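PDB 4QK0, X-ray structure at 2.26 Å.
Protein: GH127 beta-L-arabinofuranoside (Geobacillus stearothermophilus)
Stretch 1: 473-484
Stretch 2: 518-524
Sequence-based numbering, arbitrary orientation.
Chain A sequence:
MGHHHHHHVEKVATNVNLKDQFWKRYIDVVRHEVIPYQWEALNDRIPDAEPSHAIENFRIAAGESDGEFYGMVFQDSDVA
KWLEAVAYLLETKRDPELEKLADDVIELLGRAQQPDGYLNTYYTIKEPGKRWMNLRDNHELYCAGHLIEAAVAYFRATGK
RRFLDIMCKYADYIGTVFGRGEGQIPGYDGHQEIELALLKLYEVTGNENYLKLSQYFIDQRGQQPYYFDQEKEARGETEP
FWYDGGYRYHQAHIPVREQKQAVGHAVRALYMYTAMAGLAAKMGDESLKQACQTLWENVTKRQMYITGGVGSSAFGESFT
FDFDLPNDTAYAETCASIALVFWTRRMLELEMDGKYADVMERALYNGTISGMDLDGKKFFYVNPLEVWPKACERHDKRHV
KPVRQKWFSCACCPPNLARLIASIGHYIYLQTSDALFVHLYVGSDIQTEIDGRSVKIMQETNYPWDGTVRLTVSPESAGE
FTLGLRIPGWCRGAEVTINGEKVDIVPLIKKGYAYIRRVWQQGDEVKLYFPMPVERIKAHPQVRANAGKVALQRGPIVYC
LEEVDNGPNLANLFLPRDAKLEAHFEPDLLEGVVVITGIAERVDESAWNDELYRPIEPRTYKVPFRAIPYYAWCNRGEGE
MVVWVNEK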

# COMPACT_ATOMS: atom_id res chain seq x y z
N VAL A 473 41.85 17.37 26.95
CA VAL A 473 42.84 17.24 25.92
C VAL A 473 44.20 17.21 26.59
O VAL A 473 44.62 18.22 27.17
CB VAL A 473 42.77 18.43 24.92
CG1 VAL A 473 43.81 18.28 23.82
CG2 VAL A 473 41.37 18.52 24.30
N SER A 474 44.92 16.11 26.44
CA SER A 474 46.24 15.97 27.03
C SER A 474 47.33 15.55 26.07
O SER A 474 47.52 14.39 25.83
CB SER A 474 46.15 14.95 28.13
OG SER A 474 45.15 15.40 28.98
N PRO A 475 48.05 16.52 25.49
CA PRO A 475 49.18 16.16 24.65
C PRO A 475 50.38 15.76 25.52
O PRO A 475 50.50 16.20 26.66
CB PRO A 475 49.45 17.42 23.84
CG PRO A 475 48.76 18.52 24.53
CD PRO A 475 47.86 17.97 25.59
N GLU A 476 51.22 14.86 25.01
CA GLU A 476 52.41 14.41 25.75
C GLU A 476 53.28 15.63 26.13
O GLU A 476 53.63 15.81 27.28
CB GLU A 476 53.21 13.43 24.92
CG GLU A 476 53.90 12.38 25.77
CD GLU A 476 55.06 11.68 25.04
OE1 GLU A 476 55.01 11.55 23.78
OE2 GLU A 476 56.02 11.26 25.75
N SER A 477 53.54 16.51 25.18
CA SER A 477 54.03 17.85 25.49
C SER A 477 53.20 18.90 24.74
O SER A 477 52.60 18.63 23.70
CB SER A 477 55.52 17.96 25.09
OG SER A 477 55.62 17.79 23.67
N ALA A 478 53.24 20.14 25.23
CA ALA A 478 52.40 21.19 24.67
C ALA A 478 52.63 21.39 23.18
O ALA A 478 53.75 21.23 22.70
CB ALA A 478 52.60 22.46 25.42
N GLY A 479 51.55 21.74 22.45
CA GLY A 479 51.63 21.92 20.99
C GLY A 479 50.34 22.42 20.30
O GLY A 479 49.24 22.25 20.80
N GLU A 480 50.54 23.09 19.16
CA GLU A 480 49.51 23.72 18.41
C GLU A 480 48.90 22.68 17.47
O GLU A 480 49.61 22.03 16.72
CB GLU A 480 50.07 24.89 17.62
CG GLU A 480 49.04 25.74 16.90
CD GLU A 480 49.68 26.75 15.96
OE1 GLU A 480 50.94 26.78 15.84
OE2 GLU A 480 48.91 27.51 15.32
N PHE A 481 47.60 22.50 17.56
CA PHE A 481 46.87 21.75 16.56
C PHE A 481 45.38 22.11 16.63
O PHE A 481 44.91 22.83 17.56
CB PHE A 481 47.10 20.24 16.72
CG PHE A 481 46.76 19.70 18.09
CD1 PHE A 481 45.49 19.33 18.42
CD2 PHE A 481 47.75 19.61 19.06
CE1 PHE A 481 45.19 18.88 19.71
CE2 PHE A 481 47.47 19.17 20.36
CZ PHE A 481 46.18 18.80 20.68
N THR A 482 44.65 21.61 15.64
CA THR A 482 43.23 21.92 15.47
C THR A 482 42.34 20.77 15.91
O THR A 482 42.60 19.60 15.61
CB THR A 482 42.95 22.28 14.04
OG1 THR A 482 43.79 23.36 13.69
CG2 THR A 482 41.50 22.67 13.89
N LEU A 483 41.39 21.11 16.74
CA LEU A 483 40.32 20.20 17.15
C LEU A 483 39.07 20.62 16.41
O LEU A 483 38.67 21.80 16.50
CB LEU A 483 40.04 20.37 18.62
CG LEU A 483 39.81 19.10 19.37
CD1 LEU A 483 41.16 18.36 19.39
CD2 LEU A 483 39.30 19.41 20.76
N GLY A 484 38.51 19.71 15.62
CA GLY A 484 37.27 20.01 14.85
C GLY A 484 36.06 19.39 15.53
O GLY A 484 35.99 18.20 15.67
N ARG A 518 44.87 26.18 18.56
CA ARG A 518 45.54 26.85 19.66
C ARG A 518 46.65 25.90 20.14
O ARG A 518 46.77 24.74 19.67
CB ARG A 518 44.57 27.11 20.83
CG ARG A 518 44.00 25.84 21.50
CD ARG A 518 42.88 26.16 22.47
NE ARG A 518 43.38 26.88 23.65
CZ ARG A 518 43.96 26.31 24.71
NH1 ARG A 518 44.13 25.00 24.76
NH2 ARG A 518 44.35 27.05 25.72
N VAL A 519 47.47 26.41 21.06
CA VAL A 519 48.45 25.59 21.73
C VAL A 519 47.74 24.87 22.86
O VAL A 519 47.24 25.52 23.76
CB VAL A 519 49.61 26.44 22.35
CG1 VAL A 519 50.51 25.56 23.19
CG2 VAL A 519 50.39 27.17 21.28
N TRP A 520 47.76 23.55 22.83
CA TRP A 520 47.13 22.73 23.85
C TRP A 520 48.16 22.28 24.88
O TRP A 520 49.25 21.88 24.51
CB TRP A 520 46.51 21.48 23.21
CG TRP A 520 45.44 21.81 22.20
CD1 TRP A 520 45.60 22.00 20.88
CD2 TRP A 520 44.05 22.08 22.47
NE1 TRP A 520 44.41 22.37 20.29
CE2 TRP A 520 43.44 22.41 21.25
CE3 TRP A 520 43.26 22.03 23.63
CZ2 TRP A 520 42.08 22.69 21.14
CZ3 TRP A 520 41.92 22.32 23.51
CH2 TRP A 520 41.35 22.65 22.27
N GLN A 521 47.80 22.35 26.15
CA GLN A 521 48.62 21.96 27.29
C GLN A 521 47.91 20.82 27.98
O GLN A 521 46.66 20.73 27.97
CB GLN A 521 48.69 23.10 28.34
CG GLN A 521 49.25 24.47 27.92
CD GLN A 521 50.78 24.60 27.98
OE1 GLN A 521 51.37 25.47 27.32
NE2 GLN A 521 51.43 23.75 28.76
N GLN A 522 48.68 19.99 28.65
CA GLN A 522 48.19 18.93 29.53
C GLN A 522 47.01 19.35 30.42
O GLN A 522 47.11 20.32 31.15
CB GLN A 522 49.36 18.49 30.42
CG GLN A 522 49.09 17.34 31.37
CD GLN A 522 49.04 16.02 30.64
OE1 GLN A 522 48.08 15.27 30.73
NE2 GLN A 522 50.12 15.72 29.91
N GLY A 523 45.91 18.61 30.38
CA GLY A 523 44.76 18.91 31.24
C GLY A 523 43.87 20.04 30.74
O GLY A 523 42.98 20.48 31.45
N ASP A 524 44.07 20.50 29.52
CA ASP A 524 43.16 21.46 28.94
C ASP A 524 41.76 20.84 28.87
O ASP A 524 41.59 19.66 28.53
CB ASP A 524 43.63 21.93 27.56
CG ASP A 524 44.62 23.09 27.64
OD1 ASP A 524 44.79 23.69 28.72
OD2 ASP A 524 45.22 23.44 26.60

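The two stretches run antiparallel in two short ladders, separated by loops, whose register differs by two residues. In the longer ladder, Gly-479 and Trp-520 form a hydrogen-bonded pair: Trp-520 N donates to Gly-479 O at 2.8 Å, and Gly-479 N to Trp-520 O at 3.1 Å. Phe-481 N then reaches Arg-518 O at 3.2 Å. The other ladder rests on Val-473 N to Asp-524 O, 2.8 Å at 174°; the return bond, Asp-524 N to Val-473 O at 3.3 Å, is weak. A type II turn from Gln-521 to Asp-524 leads into this pair, with Gly-523 at a positive phi that favours glycine.

Trp-520 organises the side chains. Its indole lies on the same sheet face as Phe-481 and Val-473, and its NE1 donates to Phe-481 O at 2.8 Å, so the ring is anchored by a polar bond. The Phe-481 ring, in the p rotamer, makes an offset stack on the five-membered ring, centroids 4.0 Å apart and planes at 25°. Val-473 CG1 meets Trp-520 CE3 at 3.8 Å, and Leu-483 CB lies 4.0 Å from Trp-520 CZ2. Within the second stretch, Asp-524 OD2 accepts from Gln-521 N (2.8 Å) and salt-bridges Arg-518 NH1 (2.6 Å), tying the turn back to Arg-518, where the chain turns a corner.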